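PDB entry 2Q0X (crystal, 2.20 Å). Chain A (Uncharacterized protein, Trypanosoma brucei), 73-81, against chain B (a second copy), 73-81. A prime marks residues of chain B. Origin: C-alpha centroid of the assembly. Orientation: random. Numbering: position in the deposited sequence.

Chain A (73-81) VEVPSGKIG
Chain B 73-81: VEVPSGKIG

The contact pairs residues 73-81 of two copies of the same protein in an antiparallel, nearly twofold arrangement centred on Lys79 and Lys79′. Lys79 CA and Lys79′ CA lie 4.6 Å apart, and the CA atoms of Gly78 and Ile80′, like those of Ile80 and Gly78′, are 5.4 Å apart. Together the two stretches bury 503 Å², with Lys79, Ile80 and their counterparts covering the most surface.

Each chain reaches this point by the same route. Val73 is extended (phi/psi -130/144; -125/141 in Val73′), and Glu74 and Val75 continue in open conformations (-90/123 and -50/123; -92/121 and -56/127 in chain B). Residues 76-78 then form a 3-10 segment, with Pro76 at -56/-36, Ser77 at -70/-8 and Gly78 at -73/-15 (Pro76′ -55/-39, Ser77′ -73/-5, Gly78′ -77/-7). In both chains chi1 is p for Val73 and Ser77 and t for Val75, and both prolines are C-gamma exo. The turn is held by Gly78 N to Val75 O (2.9 Å) and Lys79 N to Pro76 O (3.1 Å); Gly78′ N to Val75′ O (3.0 Å) and Lys79′ N to Pro76′ O (3.1 Å) repeat it. The backbone straightens again at Lys79 (-102/146; -109/145 in Lys79′) and Ile80 (-56/146; -60/139 in Ile80′), then turns to positive phi at Gly81 (78/13) and Gly81′ (78/29).

A single beta bridge joins the straightened segments. Ile80′ N donates to Gly78 O at 2.8 Å and 172°, and Ile80 N donates to Gly78′ O at 2.9 Å and 162°, so two nearly linear hydrogen bonds flank the lysine pair. The same carbonyls receive CA-H...O contacts, from Lys79′ CA to Gly78 O (3.4 Å) and from Lys79 CA to Gly78′ O (3.3 Å).

The lysine side chains leave this bridge differently. CA-to-CB points away from the opposing stretch in both, yet their ends come nearer. Lys79 has chi1 m, chi2 -140°, chi3 p and chi4 t; its NZ lies 4.4 Å from Glu74′ OE1, too far for a salt bridge. Lys79′ has chi1 t, chi2 p, chi3 t and chi4 145°, and passes along Gly78, with its CD 3.4 Å from Gly78 O. The absence of a side chain at Gly78 matters here: an ideal CB would clash with Lys79′ NZ at 2.5 Å. Both ammonium groups are hydrogen-bonded elsewhere in the structure.

Ile80 (chi1 -87°, chi2 82°) and Ile80′ (chi1 -104°, chi2 63°) start sideways, but their ends approach the partner. Ile80 CD1 and Ile80′ CD1 are 4.2 Å apart, an apolar contact beside the polar bridge. Ile80 CD1 also packs 3.4 Å from Ser77′ O, while Ile80′ CD1 lies 3.8 Å from Ser77 O.

In Glu74 and Glu74′ the CA-to-CB bond points toward the opposing stretch, and chi2 is t in both (chi1 -77°, chi2 172°, chi3 165°; and -91°, -175°, -174°). Glu74 OE2 and Glu74′ OE2 come within 2.9 Å, a close approach of like charges between two acceptors.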

# COMPACT_ATOMS: atom_id res chain seq x y z
N VAL A 73 0.19 -9.07 -4.98
CA VAL A 73 0.74 -7.78 -5.37
C VAL A 73 -0.27 -6.75 -4.93
O VAL A 73 -1.48 -6.98 -5.00
CB VAL A 73 1.01 -7.68 -6.92
CG1 VAL A 73 -0.26 -7.80 -7.75
CG2 VAL A 73 1.77 -6.38 -7.31
N GLU A 74 0.21 -5.60 -4.48
CA GLU A 74 -0.68 -4.47 -4.24
C GLU A 74 -0.80 -3.63 -5.49
O GLU A 74 0.20 -3.16 -6.02
CB GLU A 74 -0.23 -3.65 -3.03
CG GLU A 74 -0.58 -4.35 -1.72
CD GLU A 74 0.02 -3.67 -0.49
OE1 GLU A 74 -0.46 -4.01 0.64
OE2 GLU A 74 0.98 -2.84 -0.66
N VAL A 75 -2.03 -3.45 -5.95
CA VAL A 75 -2.36 -2.56 -7.08
C VAL A 75 -1.74 -1.18 -6.85
O VAL A 75 -2.02 -0.56 -5.84
CB VAL A 75 -3.90 -2.36 -7.22
CG1 VAL A 75 -4.22 -1.55 -8.46
CG2 VAL A 75 -4.59 -3.64 -7.32
N PRO A 76 -0.90 -0.70 -7.79
CA PRO A 76 -0.22 0.60 -7.65
C PRO A 76 -1.16 1.80 -7.43
O PRO A 76 -0.81 2.73 -6.70
CB PRO A 76 0.51 0.76 -8.99
CG PRO A 76 0.64 -0.61 -9.52
CD PRO A 76 -0.52 -1.39 -9.04
N SER A 77 -2.32 1.77 -8.08
CA SER A 77 -3.33 2.80 -7.95
C SER A 77 -4.02 2.78 -6.59
O SER A 77 -4.79 3.68 -6.29
CB SER A 77 -4.39 2.64 -9.06
OG SER A 77 -5.07 1.42 -8.90
N GLY A 78 -3.74 1.77 -5.77
CA GLY A 78 -4.17 1.75 -4.39
C GLY A 78 -3.38 2.73 -3.53
O GLY A 78 -3.79 3.04 -2.42
N LYS A 79 -2.25 3.22 -4.04
CA LYS A 79 -1.40 4.13 -3.29
C LYS A 79 -1.57 5.58 -3.71
O LYS A 79 -1.84 5.89 -4.89
CB LYS A 79 0.07 3.70 -3.43
CG LYS A 79 0.36 2.35 -2.77
CD LYS A 79 1.71 2.32 -2.04
CE LYS A 79 1.71 3.18 -0.78
NZ LYS A 79 3.00 3.09 -0.03
N ILE A 80 -1.42 6.47 -2.74
CA ILE A 80 -1.24 7.90 -3.01
C ILE A 80 -0.02 8.06 -3.93
O ILE A 80 0.93 7.26 -3.87
CB ILE A 80 -1.09 8.72 -1.67
CG1 ILE A 80 -2.47 9.14 -1.14
CG2 ILE A 80 -0.24 10.00 -1.87
CD1 ILE A 80 -3.18 8.10 -0.37
N GLY A 81 -0.08 9.05 -4.82
CA GLY A 81 1.04 9.42 -5.70
C GLY A 81 1.23 8.51 -6.91
O GLY A 81 2.25 8.59 -7.60
N VAL B 73 6.39 -1.38 8.17
CA VAL B 73 4.96 -1.20 8.11
C VAL B 73 4.67 -0.18 7.01
O VAL B 73 5.41 0.78 6.84
CB VAL B 73 4.38 -0.77 9.49
CG1 VAL B 73 4.93 0.57 9.94
CG2 VAL B 73 2.85 -0.75 9.46
N GLU B 74 3.61 -0.42 6.27
CA GLU B 74 3.14 0.57 5.31
C GLU B 74 2.11 1.46 5.99
O GLU B 74 1.08 1.00 6.47
CB GLU B 74 2.59 -0.11 4.02
CG GLU B 74 3.69 -0.29 2.93
CD GLU B 74 3.17 -0.85 1.59
OE1 GLU B 74 3.99 -1.14 0.69
OE2 GLU B 74 1.95 -1.01 1.44
N VAL B 75 2.42 2.75 6.01
CA VAL B 75 1.57 3.77 6.64
C VAL B 75 0.17 3.72 6.07
O VAL B 75 0.01 3.78 4.86
CB VAL B 75 2.11 5.19 6.35
CG1 VAL B 75 1.39 6.19 7.20
CG2 VAL B 75 3.56 5.25 6.63
N PRO B 76 -0.85 3.62 6.93
CA PRO B 76 -2.22 3.51 6.43
C PRO B 76 -2.66 4.64 5.47
O PRO B 76 -3.36 4.37 4.49
CB PRO B 76 -3.05 3.53 7.71
CG PRO B 76 -2.13 3.11 8.76
CD PRO B 76 -0.79 3.57 8.39
N SER B 77 -2.22 5.86 5.76
CA SER B 77 -2.56 7.05 4.96
C SER B 77 -1.84 7.12 3.60
O SER B 77 -2.10 8.03 2.82
CB SER B 77 -2.24 8.33 5.74
OG SER B 77 -0.84 8.50 5.86
N GLY B 78 -0.93 6.18 3.34
CA GLY B 78 -0.36 6.01 2.01
C GLY B 78 -1.31 5.29 1.05
O GLY B 78 -1.04 5.19 -0.14
N LYS B 79 -2.42 4.80 1.59
CA LYS B 79 -3.36 3.98 0.86
C LYS B 79 -4.61 4.81 0.62
O LYS B 79 -4.98 5.66 1.44
CB LYS B 79 -3.66 2.72 1.68
CG LYS B 79 -4.29 1.58 0.93
CD LYS B 79 -3.30 0.78 0.07
CE LYS B 79 -3.96 -0.52 -0.37
NZ LYS B 79 -3.61 -1.03 -1.75
N ILE B 80 -5.23 4.58 -0.53
CA ILE B 80 -6.52 5.17 -0.87
C ILE B 80 -7.54 4.71 0.16
O ILE B 80 -7.52 3.55 0.57
CB ILE B 80 -6.96 4.73 -2.33
CG1 ILE B 80 -6.77 5.86 -3.33
CG2 ILE B 80 -8.43 4.28 -2.37
CD1 ILE B 80 -5.34 6.27 -3.50
N GLY B 81 -8.41 5.61 0.59
CA GLY B 81 -9.56 5.23 1.44
C GLY B 81 -9.23 4.98 2.91
O GLY B 81 -9.91 4.21 3.58